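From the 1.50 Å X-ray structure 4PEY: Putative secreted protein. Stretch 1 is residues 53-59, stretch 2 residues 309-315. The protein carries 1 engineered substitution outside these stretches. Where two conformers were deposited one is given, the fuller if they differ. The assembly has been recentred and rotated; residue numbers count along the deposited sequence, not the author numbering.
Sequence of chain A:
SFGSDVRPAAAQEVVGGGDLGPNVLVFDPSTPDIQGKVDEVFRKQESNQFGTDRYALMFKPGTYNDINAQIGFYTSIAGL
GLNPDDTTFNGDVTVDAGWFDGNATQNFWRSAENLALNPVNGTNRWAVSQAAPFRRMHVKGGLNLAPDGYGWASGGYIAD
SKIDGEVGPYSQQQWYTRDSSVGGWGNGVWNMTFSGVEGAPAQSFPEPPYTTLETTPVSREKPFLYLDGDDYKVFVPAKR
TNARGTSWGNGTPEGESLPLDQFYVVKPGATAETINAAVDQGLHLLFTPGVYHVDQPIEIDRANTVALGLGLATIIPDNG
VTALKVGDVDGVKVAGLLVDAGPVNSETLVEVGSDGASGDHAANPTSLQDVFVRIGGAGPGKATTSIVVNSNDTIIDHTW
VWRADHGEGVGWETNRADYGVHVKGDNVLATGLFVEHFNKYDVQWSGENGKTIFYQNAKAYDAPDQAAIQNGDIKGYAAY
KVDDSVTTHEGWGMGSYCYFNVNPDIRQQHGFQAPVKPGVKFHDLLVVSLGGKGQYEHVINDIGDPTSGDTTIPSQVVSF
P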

# COMPACT_ATOMS: atom_id res chain seq x y z
N ASP A 53 -1.95 13.74 -14.52
CA ASP A 53 -3.40 13.79 -14.37
C ASP A 53 -3.84 12.84 -13.24
O ASP A 53 -3.21 11.82 -12.98
CB ASP A 53 -4.10 13.45 -15.69
CG ASP A 53 -4.05 14.61 -16.69
OD1 ASP A 53 -3.75 15.76 -16.29
OD2 ASP A 53 -4.34 14.39 -17.88
N ARG A 54 -4.93 13.22 -12.56
CA ARG A 54 -5.45 12.52 -11.38
C ARG A 54 -6.97 12.57 -11.38
O ARG A 54 -7.54 13.63 -11.64
CB ARG A 54 -4.93 13.15 -10.09
CG ARG A 54 -3.41 13.15 -9.91
CD ARG A 54 -2.91 11.74 -9.69
NE ARG A 54 -1.51 11.69 -9.29
CZ ARG A 54 -0.48 11.64 -10.13
NH1 ARG A 54 -0.67 11.67 -11.44
NH2 ARG A 54 0.77 11.58 -9.66
N TYR A 55 -7.63 11.46 -11.05
CA TYR A 55 -9.09 11.41 -11.06
C TYR A 55 -9.67 10.62 -9.91
O TYR A 55 -9.18 9.52 -9.62
CB TYR A 55 -9.61 10.78 -12.36
CG TYR A 55 -9.24 11.50 -13.62
CD1 TYR A 55 -8.06 11.20 -14.29
CD2 TYR A 55 -10.07 12.47 -14.15
CE1 TYR A 55 -7.71 11.85 -15.45
CE2 TYR A 55 -9.73 13.13 -15.32
CZ TYR A 55 -8.55 12.81 -15.96
OH TYR A 55 -8.21 13.46 -17.12
N ALA A 56 -10.73 11.16 -9.30
CA ALA A 56 -11.54 10.38 -8.37
C ALA A 56 -12.94 10.24 -8.93
O ALA A 56 -13.56 11.24 -9.31
CB ALA A 56 -11.58 11.03 -6.98
N LEU A 57 -13.43 9.00 -8.99
CA LEU A 57 -14.79 8.71 -9.44
C LEU A 57 -15.61 8.34 -8.21
O LEU A 57 -15.30 7.37 -7.52
CB LEU A 57 -14.80 7.56 -10.46
CG LEU A 57 -13.76 7.64 -11.59
CD1 LEU A 57 -13.80 6.39 -12.45
CD2 LEU A 57 -13.96 8.91 -12.42
N MET A 58 -16.64 9.13 -7.93
CA MET A 58 -17.43 8.95 -6.71
C MET A 58 -18.89 8.72 -7.06
O MET A 58 -19.47 9.47 -7.83
CB MET A 58 -17.30 10.18 -5.81
CG MET A 58 -15.94 10.32 -5.15
SD MET A 58 -15.76 9.11 -3.84
CE MET A 58 -14.24 9.64 -3.06
N PHE A 59 -19.48 7.68 -6.47
CA PHE A 59 -20.85 7.32 -6.80
C PHE A 59 -21.78 7.46 -5.60
O PHE A 59 -21.57 6.83 -4.56
CB PHE A 59 -20.88 5.88 -7.33
CG PHE A 59 -20.26 5.73 -8.70
CD1 PHE A 59 -18.88 5.77 -8.87
CD2 PHE A 59 -21.06 5.55 -9.81
CE1 PHE A 59 -18.32 5.65 -10.13
CE2 PHE A 59 -20.51 5.42 -11.07
CZ PHE A 59 -19.14 5.47 -11.23
N GLY A 309 -6.48 11.52 1.11
CA GLY A 309 -6.33 11.84 -0.30
C GLY A 309 -7.36 11.14 -1.18
O GLY A 309 -7.78 10.02 -0.90
N LEU A 310 -7.76 11.83 -2.24
CA LEU A 310 -8.63 11.29 -3.28
C LEU A 310 -7.85 11.18 -4.58
O LEU A 310 -6.96 11.99 -4.84
CB LEU A 310 -9.86 12.18 -3.48
CG LEU A 310 -10.69 12.54 -2.24
CD1 LEU A 310 -11.80 13.53 -2.60
CD2 LEU A 310 -11.25 11.29 -1.61
N GLY A 311 -8.21 10.21 -5.43
CA GLY A 311 -7.66 10.14 -6.78
C GLY A 311 -6.14 10.11 -6.87
O GLY A 311 -5.56 10.70 -7.79
N LEU A 312 -5.49 9.45 -5.90
CA LEU A 312 -4.03 9.32 -5.87
C LEU A 312 -3.35 10.70 -5.82
O LEU A 312 -2.31 10.93 -6.45
CB LEU A 312 -3.52 8.49 -7.06
CG LEU A 312 -3.49 6.97 -6.83
CD1 LEU A 312 -2.44 6.61 -5.78
CD2 LEU A 312 -4.86 6.39 -6.46
N ALA A 313 -3.95 11.59 -5.04
CA ALA A 313 -3.35 12.88 -4.72
C ALA A 313 -1.88 12.70 -4.35
O ALA A 313 -1.54 11.82 -3.56
CB ALA A 313 -4.11 13.56 -3.58
N THR A 314 -1.03 13.54 -4.92
CA THR A 314 0.41 13.33 -4.86
C THR A 314 1.11 14.56 -4.31
O THR A 314 0.79 15.68 -4.70
CB THR A 314 0.95 13.01 -6.27
OG1 THR A 314 0.38 11.77 -6.71
CG2 THR A 314 2.48 12.89 -6.29
N ILE A 315 2.07 14.33 -3.41
CA ILE A 315 2.87 15.40 -2.84
C ILE A 315 4.31 15.26 -3.29
O ILE A 315 4.92 14.20 -3.13
CB ILE A 315 2.81 15.39 -1.30
CG1 ILE A 315 1.37 15.53 -0.83
CG2 ILE A 315 3.69 16.50 -0.73
CD1 ILE A 315 1.15 15.11 0.60

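Arg54 anchors the contact. Its CA-to-CB bond points toward the second stretch, and the side chain, with chi1 and chi2 both m and chi3 t, carries a buried guanidinium to the turn at Gly311–Leu312 and on to Thr314. Two hydrogen bonds cross between the stretches, and Arg54 donates both. Its NE reaches the backbone carbonyl of Leu312 (NE to O, 3.0 Å) with an N-H...O angle of 136°, appreciably bent; its NH2 reaches the hydroxyl of Thr314 (NH2 to OG1, 3.0 Å) at a straighter 154°. Both acceptors lie at the edge of the guanidinium, near its plane, where the N-H bonds point.

The acceptors are themselves linked. Thr314, chi1 m, donates from OG1 to the carbonyl O of Leu312 at 2.8 Å, so the hydroxyl accepts a hydrogen bond from Arg54 NH2 and donates one to the carbonyl oxygen that also accepts from Arg54 NE. The three groups thus close a small ring of hydrogen bonds, in which one carbonyl accepts twice and the threonine both accepts and donates. Arg54 NH1 turns back to its own stretch and donates to the carbonyl O of Asp53 at 3.0 Å and 165°, a nearly straight bond that helps hold the guanidinium in place; NH1 is also bonded to a residue just outside the stretches. Asp53 makes no contact across the interface, and its role here is confined to that backbone oxygen.

The carbonyls of Gly311 and Leu312 belong to a tight turn in the second stretch. Gly311 and Leu312 both have positive phi (55° and 59°), and the backbone bond from Ala313 N to Leu310 O, 3.0 Å, closes the turn. Gly311 O lies near the guanidinium plane as well, but its closest approach to Arg54 is to the aliphatic CD, at 3.4 Å.

Gly311 is also where the backbones come nearest, with Gly311 CA 4.2 Å from Ala56 CA. Its CA rests 3.3 Å from the carbonyl O of Tyr55, a fit that depends on the absence of a side chain: a CB in ideal position would lie 2.9 Å from Tyr55 C, a clash, and 3.1 Å from Ala56 N, which is tight. Positive phi independently favours glycine here.

Beyond this point the contact is apolar. Along the strand that begins at Tyr55, Ala56 and Met58 point their CA-to-CB bonds toward the second stretch, while that of Tyr55 points away and Leu57 is out of reach, the alternation expected of an extended chain. Ala56 CB sits 3.8 Å from Gly311 N and 4.1 Å from Leu310 CB; farther along, Met58 CE meets Leu310 CD2 at 3.7 Å. Leu310 therefore packs against both residues. Leu312 also starts toward the first stretch, its CB 4.2 Å from Arg54 CD, but the end of its side chain leads away. Altogether the two stretches bury 311 Å², both sides summed, with Arg54 contributing the largest share.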